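Local coordinates for protein CLPV1 (PDB 4UQW) that is an ATPase that probably helps to disassemble the contracted TssB-TssC sheath of the type VI secretion system, at residues I121-T126 and H131-L136; E24-F29 and P36-V41; Q113-Y118 and E154-S159. All coordinates share one frame; numbering follows the deposited sequence.

Contact 1: residues I121-T126 and H131-L136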
ATOM      1  N   ILE A 121       0.685   5.320   6.703  1.00 14.61           N
ATOM      2  CA  ILE A 121       0.496   5.613   8.102  1.00 14.56           C
ATOM      3  C   ILE A 121      -0.331   4.517   8.759  1.00 14.65           C
ATOM      4  O   ILE A 121       0.026   4.035   9.851  1.00 16.20           O
ATOM      5  CB  ILE A 121      -0.212   6.970   8.280  1.00 15.49           C
ATOM      6  CG1 ILE A 121       0.779   8.085   7.911  1.00 14.65           C
ATOM      7  CG2 ILE A 121      -0.730   7.148   9.729  1.00 16.74           C
ATOM      8  CD1 ILE A 121       0.075   9.454   7.706  1.00 17.60           C
ATOM      9  N   GLY A 122      -1.413   4.085   8.120  1.00 14.03           N
ATOM     10  CA  GLY A 122      -2.264   3.076   8.748  1.00 13.98           C
ATOM     11  C   GLY A 122      -1.487   1.759   8.960  1.00 15.55           C
ATOM     12  O   GLY A 122      -1.648   1.062   9.983  1.00 15.91           O
ATOM     13  N   ILE A 123      -0.678   1.388   7.966  1.00 14.12           N
ATOM     14  CA  ILE A 123       0.178   0.207   8.124  1.00 12.88           C
ATOM     15  C   ILE A 123       1.168   0.350   9.281  1.00 16.11           C
ATOM     16  O   ILE A 123       1.340  -0.560  10.082  1.00 16.76           O
ATOM     17  CB  ILE A 123       0.899  -0.060   6.753  1.00 13.89           C
ATOM     18  CG1 ILE A 123      -0.090  -0.624   5.721  1.00 14.16           C
ATOM     19  CG2 ILE A 123       2.118  -1.032   6.914  1.00 17.93           C
ATOM     20  CD1 ILE A 123       0.442  -0.583   4.234  1.00 15.90           C
ATOM     21  N   LEU A 124       1.835   1.496   9.359  1.00 16.10           N
ATOM     22  CA  LEU A 124       2.831   1.657  10.419  1.00 17.51           C
ATOM     23  C   LEU A 124       2.227   1.637  11.804  1.00 19.91           C
ATOM     24  O   LEU A 124       2.889   1.240  12.778  1.00 21.62           O
ATOM     25  CB  LEU A 124       3.634   2.971  10.242  1.00 18.50           C
ATOM     26  CG  LEU A 124       4.514   3.009   8.982  1.00 18.55           C
ATOM     27  CD1 LEU A 124       5.067   4.427   8.747  1.00 21.84           C
ATOM     28  CD2 LEU A 124       5.625   1.945   9.066  1.00 19.27           C
ATOM     29  N   LYS A 125       0.969   2.046  11.912  1.00 18.06           N
ATOM     30  CA  LYS A 125       0.284   2.059  13.201  1.00 19.06           C
ATOM     31  C   LYS A 125      -0.352   0.755  13.615  1.00 25.04           C
ATOM     32  O   LYS A 125      -0.930   0.686  14.701  1.00 27.60           O
ATOM     33  CB  LYS A 125      -0.780   3.134  13.187  1.00 21.43           C
ATOM     34  CG  LYS A 125      -0.248   4.542  13.108  1.00 22.39           C
ATOM     35  CD  LYS A 125       0.513   4.961  14.372  1.00 27.24           C
ATOM     36  CE  LYS A 125      -0.420   5.154  15.591  1.00 32.86           C
ATOM     37  NZ  LYS A 125       0.404   5.646  16.769  1.00 39.29           N
ATOM     38  N   THR A 126      -0.236  -0.283  12.799  1.00 18.82           N
ATOM     39  CA  THR A 126      -0.852  -1.577  13.101  1.00 18.14           C
ATOM     40  C   THR A 126       0.285  -2.601  13.156  1.00 17.21           C
ATOM     41  O   THR A 126       0.831  -2.862  12.118  1.00 18.84           O
ATOM     42  CB  THR A 126      -1.840  -1.955  12.008  1.00 23.96           C
ATOM     43  OG1 THR A 126      -2.789  -0.874  11.822  1.00 30.18           O
ATOM     44  CG2 THR A 126      -2.576  -3.293  12.339  1.00 26.36           C
ATOM     45  N   HIS A 131       4.821  -5.288  10.462  1.00 20.70           N
ATOM     46  CA  HIS A 131       5.738  -6.430  10.391  1.00 21.94           C
ATOM     47  C   HIS A 131       5.732  -7.005   8.989  1.00 21.05           C
ATOM     48  O   HIS A 131       6.809  -7.403   8.441  1.00 22.56           O
ATOM     49  CB  HIS A 131       5.337  -7.477  11.461  1.00 24.46           C
ATOM     50  CG  HIS A 131       6.121  -8.745  11.419  1.00 37.69           C
ATOM     51  ND1 HIS A 131       7.420  -8.831  11.865  1.00 43.56           N
ATOM     52  CD2 HIS A 131       5.777  -9.986  10.996  1.00 43.28           C
ATOM     53  CE1 HIS A 131       7.848 -10.075  11.713  1.00 44.89           C
ATOM     54  NE2 HIS A 131       6.868 -10.794  11.188  1.00 43.86           N
ATOM     55  N   ALA A 132       4.546  -7.051   8.377  1.00 20.69           N
ATOM     56  CA  ALA A 132       4.503  -7.524   6.984  1.00 21.10           C
ATOM     57  C   ALA A 132       5.298  -6.631   6.051  1.00 22.04           C
ATOM     58  O   ALA A 132       6.039  -7.098   5.178  1.00 21.70           O
ATOM     59  CB  ALA A 132       3.039  -7.629   6.510  1.00 21.55           C
ATOM     60  N   LEU A 133       5.145  -5.332   6.243  1.00 18.46           N
ATOM     61  CA  LEU A 133       5.797  -4.352   5.410  1.00 21.11           C
ATOM     62  C   LEU A 133       7.319  -4.441   5.538  1.00 21.84           C
ATOM     63  O   LEU A 133       8.054  -4.443   4.521  1.00 20.59           O
ATOM     64  CB  LEU A 133       5.248  -2.955   5.845  1.00 21.15           C
ATOM     65  CG  LEU A 133       5.831  -1.825   5.003  1.00 28.64           C
ATOM     66  CD1 LEU A 133       5.180  -1.838   3.616  1.00 27.50           C
ATOM     67  CD2 LEU A 133       5.763  -0.485   5.748  1.00 28.80           C
ATOM     68  N   THR A 134       7.834  -4.519   6.766  1.00 21.90           N
ATOM     69  CA  THR A 134       9.293  -4.596   6.903  1.00 21.71           C
ATOM     70  C   THR A 134       9.825  -5.939   6.439  1.00 24.79           C
ATOM     71  O   THR A 134      10.956  -6.030   6.040  1.00 25.46           O
ATOM     72  CB  THR A 134       9.746  -4.279   8.358  1.00 24.75           C
ATOM     73  OG1 THR A 134       9.243  -5.279   9.275  1.00 29.98           O
ATOM     74  CG2 THR A 134       9.212  -2.913   8.786  1.00 29.87           C
ATOM     75  N   GLY A 135       8.979  -6.968   6.450  1.00 22.49           N
ATOM     76  CA  GLY A 135       9.337  -8.250   5.874  1.00 24.78           C
ATOM     77  C   GLY A 135       9.625  -8.142   4.376  1.00 21.01           C
ATOM     78  O   GLY A 135      10.508  -8.843   3.881  1.00 24.53           O
ATOM     79  N   LEU A 136       8.941  -7.263   3.673  1.00 20.89           N
ATOM     80  CA  LEU A 136       9.199  -7.007   2.267  1.00 21.15           C
ATOM     81  C   LEU A 136      10.525  -6.304   2.036  1.00 21.27           C
ATOM     82  O   LEU A 136      11.276  -6.638   1.112  1.00 22.36           O
ATOM     83  CB  LEU A 136       8.062  -6.176   1.663  1.00 20.09           C
ATOM     84  CG  LEU A 136       6.682  -6.844   1.708  1.00 21.04           C
ATOM     85  CD1 LEU A 136       5.652  -5.951   1.059  1.00 21.74           C
ATOM     86  CD2 LEU A 136       6.747  -8.186   0.988  1.00 22.96           C
TER
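I123 and L133 meet where two consecutive helices, 116-124 and 127-136, lie against each other in the mostly helical Clp N domain, linked by a turn of only K125 and T126. They illustrate how two helices joined by a tight two-residue turn, with so little chain to spare, can be closed by apolar side chains on the inner faces of both. The branch methyl CG2 of I123 does the touching: it rests 3.8 Å from CB of L133, and the two side chains cross at about a right angle. In L133 the first torsion places CG opposite the backbone N (chi1 -178°), which carries CD2 along toward helix 116-124. There CD2 lies 3.9 Å from CG2 of I123 and, more loosely, 4.1 Å from CD2 of L124, so that one leucine methyl sits beside two neighbouring residues of the facing helix. All three residues are buried. F44 of helix 40-49 packs on both I123 and L133, while L143 and V145 adjoin L124 and F140 adjoins L133, extending the contact into the core.

The other side of the pair is quite different. K125, H131 and G135 are exposed, and the imidazole of H131 leads away from helix 116-124. At the turn, the carbonyl O of L124 receives a weak hydrogen bond from NE of R130. T126, the residue that precedes helix 127-136, turns its side chain back to the helix just finished: its OG1 donates to the carbonyl O of G122 over 2.9 Å, nearly along the C=O axis (160°).

Contact 2: residues E24-F29 and P36-V41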
ATOM      1  N   GLU A  24      -6.034  -2.396  -9.158  1.00 15.53           N
ATOM      2  CA  GLU A  24      -6.397  -3.058 -10.416  1.00 16.46           C
ATOM      3  C   GLU A  24      -5.159  -3.552 -11.127  1.00 17.42           C
ATOM      4  O   GLU A  24      -5.123  -4.700 -11.567  1.00 18.13           O
ATOM      5  CB  GLU A  24      -7.216  -2.086 -11.282  1.00 19.94           C
ATOM      6  CG  GLU A  24      -7.695  -2.738 -12.570  1.00 21.45           C
ATOM      7  CD  GLU A  24      -8.615  -1.821 -13.400  1.00 30.86           C
ATOM      8  OE1 GLU A  24      -8.985  -0.730 -12.907  1.00 37.12           O
ATOM      9  OE2 GLU A  24      -8.969  -2.251 -14.509  1.00 35.37           O
ATOM     10  N   ALA A  25      -4.134  -2.719 -11.257  1.00 17.66           N
ATOM     11  CA  ALA A  25      -2.901  -3.113 -11.937  1.00 18.22           C
ATOM     12  C   ALA A  25      -2.232  -4.255 -11.192  1.00 17.06           C
ATOM     13  O   ALA A  25      -1.660  -5.174 -11.827  1.00 20.37           O
ATOM     14  CB  ALA A  25      -1.944  -1.927 -12.048  1.00 21.45           C
ATOM     15  N   ALA A  26      -2.254  -4.196  -9.847  1.00 16.34           N
ATOM     16  CA  ALA A  26      -1.685  -5.263  -9.039  1.00 17.77           C
ATOM     17  C   ALA A  26      -2.396  -6.565  -9.254  1.00 16.74           C
ATOM     18  O   ALA A  26      -1.755  -7.628  -9.221  1.00 17.71           O
ATOM     19  CB  ALA A  26      -1.785  -4.905  -7.575  1.00 17.19           C
ATOM     20  N   THR A  27      -3.711  -6.486  -9.448  1.00 17.60           N
ATOM     21  CA  THR A  27      -4.473  -7.707  -9.711  1.00 18.17           C
ATOM     22  C   THR A  27      -4.078  -8.304 -11.050  1.00 17.92           C
ATOM     23  O   THR A  27      -3.895  -9.521 -11.168  1.00 18.36           O
ATOM     24  CB  THR A  27      -5.998  -7.374  -9.695  1.00 15.46           C
ATOM     25  OG1 THR A  27      -6.362  -6.955  -8.381  1.00 16.59           O
ATOM     26  CG2 THR A  27      -6.833  -8.599 -10.062  1.00 20.06           C
ATOM     27  N   VAL A  28      -3.959  -7.469 -12.067  1.00 17.29           N
ATOM     28  CA  VAL A  28      -3.590  -7.972 -13.402  1.00 19.88           C
ATOM     29  C   VAL A  28      -2.199  -8.630 -13.326  1.00 20.75           C
ATOM     30  O   VAL A  28      -1.957  -9.731 -13.882  1.00 21.46           O
ATOM     31  CB  VAL A  28      -3.586  -6.845 -14.419  1.00 21.80           C
ATOM     32  CG1 VAL A  28      -2.898  -7.299 -15.772  1.00 27.09           C
ATOM     33  CG2 VAL A  28      -5.034  -6.317 -14.605  1.00 24.89           C
ATOM     34  N   PHE A  29      -1.278  -7.983 -12.615  1.00 21.79           N
ATOM     35  CA  PHE A  29       0.097  -8.522 -12.483  1.00 20.55           C
ATOM     36  C   PHE A  29       0.115  -9.829 -11.723  1.00 21.38           C
ATOM     37  O   PHE A  29       0.795 -10.788 -12.124  1.00 22.33           O
ATOM     38  CB  PHE A  29       0.967  -7.470 -11.772  1.00 23.54           C
ATOM     39  CG  PHE A  29       2.416  -7.851 -11.597  1.00 28.17           C
ATOM     40  CD1 PHE A  29       2.823  -8.585 -10.502  1.00 44.85           C
ATOM     41  CD2 PHE A  29       3.365  -7.419 -12.498  1.00 31.34           C
ATOM     42  CE1 PHE A  29       4.157  -8.916 -10.320  1.00 49.58           C
ATOM     43  CE2 PHE A  29       4.705  -7.726 -12.317  1.00 35.56           C
ATOM     44  CZ  PHE A  29       5.095  -8.479 -11.228  1.00 38.23           C
ATOM     45  N   PRO A  36      -1.329 -16.539  -5.819  1.00 18.18           N
ATOM     46  CA  PRO A  36      -2.702 -16.837  -5.400  1.00 19.20           C
ATOM     47  C   PRO A  36      -3.447 -15.646  -4.816  1.00 19.07           C
ATOM     48  O   PRO A  36      -4.707 -15.614  -4.876  1.00 18.87           O
ATOM     49  CB  PRO A  36      -2.536 -17.933  -4.331  1.00 20.13           C
ATOM     50  CG  PRO A  36      -1.117 -17.734  -3.831  1.00 23.40           C
ATOM     51  CD  PRO A  36      -0.327 -17.301  -5.056  1.00 17.63           C
ATOM     52  N   TYR A  37      -2.702 -14.652  -4.297  1.00 16.09           N
ATOM     53  CA  TYR A  37      -3.333 -13.483  -3.633  1.00 13.81           C
ATOM     54  C   TYR A  37      -2.671 -12.229  -4.076  1.00 15.45           C
ATOM     55  O   TYR A  37      -1.437 -12.162  -4.177  1.00 16.87           O
ATOM     56  CB  TYR A  37      -3.251 -13.574  -2.047  1.00 15.24           C
ATOM     57  CG  TYR A  37      -4.025 -14.785  -1.567  1.00 16.83           C
ATOM     58  CD1 TYR A  37      -5.417 -14.734  -1.470  1.00 18.17           C
ATOM     59  CD2 TYR A  37      -3.372 -15.999  -1.325  1.00 19.15           C
ATOM     60  CE1 TYR A  37      -6.149 -15.862  -1.122  1.00 20.12           C
ATOM     61  CE2 TYR A  37      -4.082 -17.132  -0.988  1.00 19.51           C
ATOM     62  CZ  TYR A  37      -5.463 -17.052  -0.879  1.00 19.16           C
ATOM     63  OH  TYR A  37      -6.176 -18.178  -0.550  1.00 21.01           O
ATOM     64  N   VAL A  38      -3.492 -11.199  -4.333  1.00 14.30           N
ATOM     65  CA  VAL A  38      -2.990  -9.852  -4.536  1.00 14.50           C
ATOM     66  C   VAL A  38      -2.539  -9.294  -3.165  1.00 16.33           C
ATOM     67  O   VAL A  38      -3.336  -9.176  -2.242  1.00 15.53           O
ATOM     68  CB  VAL A  38      -4.049  -8.950  -5.134  1.00 13.53           C
ATOM     69  CG1 VAL A  38      -3.423  -7.622  -5.508  1.00 17.68           C
ATOM     70  CG2 VAL A  38      -4.632  -9.627  -6.388  1.00 16.60           C
ATOM     71  N   GLU A  39      -1.229  -9.075  -3.041  1.00 13.98           N
ATOM     72  CA  GLU A  39      -0.625  -8.732  -1.752  1.00 14.23           C
ATOM     73  C   GLU A  39      -0.163  -7.317  -1.704  1.00 13.59           C
ATOM     74  O   GLU A  39      -0.130  -6.605  -2.715  1.00 13.50           O
ATOM     75  CB  GLU A  39       0.593  -9.615  -1.499  1.00 14.87           C
ATOM     76  CG  GLU A  39       0.217 -11.091  -1.279  1.00 18.14           C
ATOM     77  CD  GLU A  39       1.396 -11.896  -0.809  1.00 33.17           C
ATOM     78  OE1 GLU A  39       2.424 -11.303  -0.384  1.00 29.63           O
ATOM     79  OE2 GLU A  39       1.285 -13.135  -0.882  1.00 38.74           O
ATOM     80  N   LEU A  40       0.202  -6.909  -0.480  1.00 13.80           N
ATOM     81  CA  LEU A  40       0.802  -5.605  -0.347  1.00 15.46           C
ATOM     82  C   LEU A  40       2.017  -5.425  -1.295  1.00 14.98           C
ATOM     83  O   LEU A  40       2.214  -4.340  -1.866  1.00 14.35           O
ATOM     84  CB  LEU A  40       1.250  -5.356   1.080  1.00 16.26           C
ATOM     85  CG  LEU A  40       0.174  -5.199   2.143  1.00 15.53           C
ATOM     86  CD1 LEU A  40       0.849  -5.111   3.551  1.00 19.02           C
ATOM     87  CD2 LEU A  40      -0.656  -3.972   1.897  1.00 18.78           C
ATOM     88  N   VAL A  41       2.826  -6.495  -1.480  1.00 14.89           N
ATOM     89  CA  VAL A  41       4.004  -6.304  -2.330  1.00 15.30           C
ATOM     90  C   VAL A  41       3.577  -5.999  -3.803  1.00 15.25           C
ATOM     91  O   VAL A  41       4.191  -5.146  -4.461  1.00 15.02           O
ATOM     92  CB  VAL A  41       4.939  -7.523  -2.246  1.00 15.16           C
ATOM     93  CG1 VAL A  41       4.286  -8.786  -2.833  1.00 17.18           C
ATOM     94  CG2 VAL A  41       6.248  -7.226  -3.005  1.00 18.61           C
TER
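The short strand 37-38 follows helix 17-33 and packs back against it through a single valine, V38, whose two methyls divide their work between A26 and T27. CG1 of V38, opposite the backbone N (chi1 -172°), lies 3.8 Å from CB of A26 and 4.0 Å from the carbonyl carbon C of the same alanine, so it touches backbone as well as side chain. The second methyl, CG2, reaches the neighbouring residue: it sits 3.8 Å from CA of T27 and equally 3.8 Å from OG1 of T27.

That last approach is plain packing, since the threonine hydroxyl has its polar partner within the helix, the carbonyl O of I23. The small side chain of A26 probably helps the strand to come close; the nearest CA atoms, those of T27 and V38, are 5.8 Å apart.

V38 belongs to a miniature parallel sheet in this helical domain, and its backbone is hydrogen-bonded to D89 and S91 around strand 89-90. Its side chain also touches L90, one of the residues lining the pocket occupied by benzamidine. Beyond the strand the chain turns into helix 40-49, where ND1 of H42 is hydrogen-bonded to the backbone N of E39, the residue just before that helix.

Contact 3: residues Q113-Y118 and E154-S159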
ATOM      1  N   GLN A 113     -10.958  10.823   0.817  1.00 16.54           N
ATOM      2  CA  GLN A 113     -10.341   9.757   0.008  1.00 17.67           C
ATOM      3  C   GLN A 113      -9.047   9.299   0.629  1.00 16.66           C
ATOM      4  O   GLN A 113      -8.323  10.069   1.250  1.00 17.72           O
ATOM      5  CB  GLN A 113     -10.028  10.226  -1.386  1.00 18.87           C
ATOM      6  CG  GLN A 113     -11.245  10.756  -2.137  1.00 21.80           C
ATOM      7  CD  GLN A 113     -10.788  11.164  -3.502  1.00 32.44           C
ATOM      8  OE1 GLN A 113     -10.690  10.339  -4.348  1.00 27.74           O
ATOM      9  NE2 GLN A 113     -10.434  12.431  -3.683  1.00 45.14           N
ATOM     10  N   VAL A 114      -8.757   8.019   0.460  1.00 13.55           N
ATOM     11  CA  VAL A 114      -7.524   7.449   1.003  1.00 14.01           C
ATOM     12  C   VAL A 114      -6.430   7.488  -0.059  1.00 14.43           C
ATOM     13  O   VAL A 114      -6.542   6.858  -1.114  1.00 16.19           O
ATOM     14  CB  VAL A 114      -7.792   6.004   1.483  1.00 14.10           C
ATOM     15  CG1 VAL A 114      -6.495   5.274   1.981  1.00 16.36           C
ATOM     16  CG2 VAL A 114      -8.929   5.992   2.541  1.00 15.83           C
ATOM     17  N   ARG A 115      -5.396   8.278   0.220  1.00 13.98           N
ATOM     18  CA  ARG A 115      -4.216   8.367  -0.629  1.00 13.39           C
ATOM     19  C   ARG A 115      -3.166   7.393  -0.130  1.00 15.40           C
ATOM     20  O   ARG A 115      -3.224   6.875   1.003  1.00 15.21           O
ATOM     21  CB  ARG A 115      -3.665   9.807  -0.647  1.00 15.60           C
ATOM     22  CG  ARG A 115      -3.347  10.401   0.752  1.00 14.49           C
ATOM     23  CD  ARG A 115      -3.163  11.938   0.678  1.00 17.73           C
ATOM     24  NE  ARG A 115      -2.025  12.283  -0.159  1.00 18.26           N
ATOM     25  CZ  ARG A 115      -1.779  13.540  -0.514  1.00 17.46           C
ATOM     26  NH1 ARG A 115      -2.625  14.521  -0.136  1.00 20.54           N
ATOM     27  NH2 ARG A 115      -0.707  13.810  -1.234  1.00 17.51           N
ATOM     28  N   THR A 116      -2.154   7.158  -0.942  1.00 14.63           N
ATOM     29  CA  THR A 116      -1.205   6.111  -0.527  1.00 15.01           C
ATOM     30  C   THR A 116      -0.407   6.501   0.718  1.00 13.79           C
ATOM     31  O   THR A 116      -0.020   5.604   1.490  1.00 13.23           O
ATOM     32  CB  THR A 116      -0.245   5.665  -1.671  1.00 16.66           C
ATOM     33  OG1 THR A 116       0.616   6.727  -2.059  1.00 15.61           O
ATOM     34  CG2 THR A 116      -1.058   5.179  -2.879  1.00 15.57           C
ATOM     35  N   GLY A 117      -0.264   7.792   1.029  1.00 15.17           N
ATOM     36  CA  GLY A 117       0.475   8.139   2.224  1.00 15.91           C
ATOM     37  C   GLY A 117      -0.351   7.790   3.450  1.00 15.19           C
ATOM     38  O   GLY A 117       0.221   7.470   4.502  1.00 15.41           O
ATOM     39  N   TYR A 118      -1.692   7.824   3.337  1.00 14.44           N
ATOM     40  CA  TYR A 118      -2.499   7.374   4.487  1.00 15.83           C
ATOM     41  C   TYR A 118      -2.439   5.857   4.632  1.00 15.01           C
ATOM     42  O   TYR A 118      -2.540   5.351   5.757  1.00 15.27           O
ATOM     43  CB  TYR A 118      -3.971   7.791   4.331  1.00 15.50           C
ATOM     44  CG  TYR A 118      -4.187   9.277   4.196  1.00 14.82           C
ATOM     45  CD1 TYR A 118      -3.239  10.195   4.563  1.00 14.90           C
ATOM     46  CD2 TYR A 118      -5.391   9.732   3.665  1.00 15.49           C
ATOM     47  CE1 TYR A 118      -3.473  11.580   4.444  1.00 16.74           C
ATOM     48  CE2 TYR A 118      -5.653  11.108   3.534  1.00 18.16           C
ATOM     49  CZ  TYR A 118      -4.684  12.006   3.897  1.00 19.67           C
ATOM     50  OH  TYR A 118      -4.888  13.365   3.708  1.00 21.44           O
ATOM     51  N   GLU A 154       5.226  17.889   4.271  1.00 21.36           N
ATOM     52  CA  GLU A 154       6.638  17.942   3.933  1.00 21.24           C
ATOM     53  C   GLU A 154       7.074  16.611   3.286  1.00 22.96           C
ATOM     54  O   GLU A 154       7.892  16.593   2.358  1.00 23.58           O
ATOM     55  CB  GLU A 154       7.460  18.200   5.187  1.00 23.03           C
ATOM     56  CG  GLU A 154       8.941  18.261   4.879  1.00 25.58           C
ATOM     57  CD  GLU A 154       9.779  18.608   6.116  1.00 36.24           C
ATOM     58  OE1 GLU A 154       9.217  18.996   7.159  1.00 35.22           O
ATOM     59  OE2 GLU A 154      11.012  18.518   6.023  1.00 48.51           O
ATOM     60  N   TYR A 155       6.569  15.494   3.815  1.00 21.39           N
ATOM     61  CA  TYR A 155       6.970  14.200   3.257  1.00 18.53           C
ATOM     62  C   TYR A 155       6.399  13.962   1.867  1.00 23.40           C
ATOM     63  O   TYR A 155       7.087  13.367   1.031  1.00 24.35           O
ATOM     64  CB  TYR A 155       6.602  13.039   4.226  1.00 17.21           C
ATOM     65  CG  TYR A 155       7.667  12.864   5.283  1.00 21.03           C
ATOM     66  CD1 TYR A 155       7.769  13.762   6.342  1.00 28.86           C
ATOM     67  CD2 TYR A 155       8.581  11.822   5.205  1.00 28.93           C
ATOM     68  CE1 TYR A 155       8.773  13.643   7.285  1.00 34.39           C
ATOM     69  CE2 TYR A 155       9.577  11.682   6.180  1.00 28.02           C
ATOM     70  CZ  TYR A 155       9.662  12.589   7.196  1.00 41.19           C
ATOM     71  OH  TYR A 155      10.662  12.469   8.144  1.00 45.75           O
ATOM     72  N   VAL A 156       5.188  14.443   1.557  1.00 20.44           N
ATOM     73  CA  VAL A 156       4.649  14.055   0.265  1.00 17.26           C
ATOM     74  C   VAL A 156       4.916  15.102  -0.819  1.00 20.47           C
ATOM     75  O   VAL A 156       4.681  14.807  -1.991  1.00 19.60           O
ATOM     76  CB  VAL A 156       3.156  13.717   0.293  1.00 16.36           C
ATOM     77  CG1 VAL A 156       2.881  12.535   1.259  1.00 17.38           C
ATOM     78  CG2 VAL A 156       2.289  14.962   0.720  1.00 18.14           C
ATOM     79  N   GLY A 157       5.416  16.286  -0.449  1.00 18.73           N
ATOM     80  CA  GLY A 157       5.890  17.255  -1.448  1.00 23.32           C
ATOM     81  C   GLY A 157       4.852  17.566  -2.516  1.00 20.96           C
ATOM     82  O   GLY A 157       3.723  17.955  -2.205  1.00 21.91           O
ATOM     83  N   ALA A 158       5.240  17.412  -3.789  1.00 21.16           N
ATOM     84  CA  ALA A 158       4.332  17.762  -4.880  1.00 21.70           C
ATOM     85  C   ALA A 158       3.696  16.506  -5.504  1.00 21.39           C
ATOM     86  O   ALA A 158       3.332  16.502  -6.693  1.00 21.95           O
ATOM     87  CB  ALA A 158       5.080  18.603  -5.961  1.00 23.58           C
ATOM     88  N   SER A 159       3.468  15.492  -4.684  1.00 18.79           N
ATOM     89  CA  SER A 159       2.791  14.285  -5.164  1.00 17.07           C
ATOM     90  C   SER A 159       1.521  14.558  -5.953  1.00 18.90           C
ATOM     91  O   SER A 159       0.762  15.440  -5.607  1.00 19.66           O
ATOM     92  CB  SER A 159       2.414  13.431  -3.954  1.00 15.78           C
ATOM     93  OG  SER A 159       1.554  12.332  -4.320  1.00 18.22           O
TER
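Two torsions steer R115 toward V156 and S159: chi1 of 55° sets CG between the backbone N and the carbonyl carbon, and a bend at chi3 (-63°) turns the guanidinium toward the C-terminal end of the chain. The first of these also lays CG of R115 over the centre of the Y118 ring, 3.5 Å above its plane, so the root of the arginine rests on an aromatic face while its tip reaches across. NH2 then stands 3.8 Å from CG2 of V156, the arginine and the valine coming from opposite directions. OG of S159 is 4.1 Å from the same NH2, a proximity rather than a bond.

The polar grip comes largely from D54, the first residue of helix 54-61, which serves both arms of the contact. At the start of helix 116-124 its OD2 forms a salt bridge with NE of R115 and accepts from the backbone N of G117, while OD1 is hydrogen-bonded to OG of S159, and NH2 of R115 has a separate partner in OD1 of N162. The arginine and the helix start would probably favour the ionised form of D54.

S159 is delivered by a type II' beta turn that follows helix 152-156. G157 leaves the helix with positive phi (53°), a conformation that suits glycine, and the backbone N of S159 returns to the carbonyl O of V156 over 3.0 Å.

How the contacts relate
Along the chain contact 2 closes first; contact 1 then forms inside the longer loop that contact 3 closes. Contacts 1 and 3 share helix 116-124, contact 3 at its start and contact 1 at its end, with centres about 17 Å apart. Contact 1 is also about 17 Å from contact 2 by centres, and the two touch: CD1 of L136 lies 3.7 Å from CB of V41 at the start of helix 40-49. Contacts 2 and 3 lie on opposite sides of the chain's centre, their centres about 21 Å apart. Helix 116-124 thus runs between the packing near helix 40-49 and the C-terminal turn, joining the two within one helical domain.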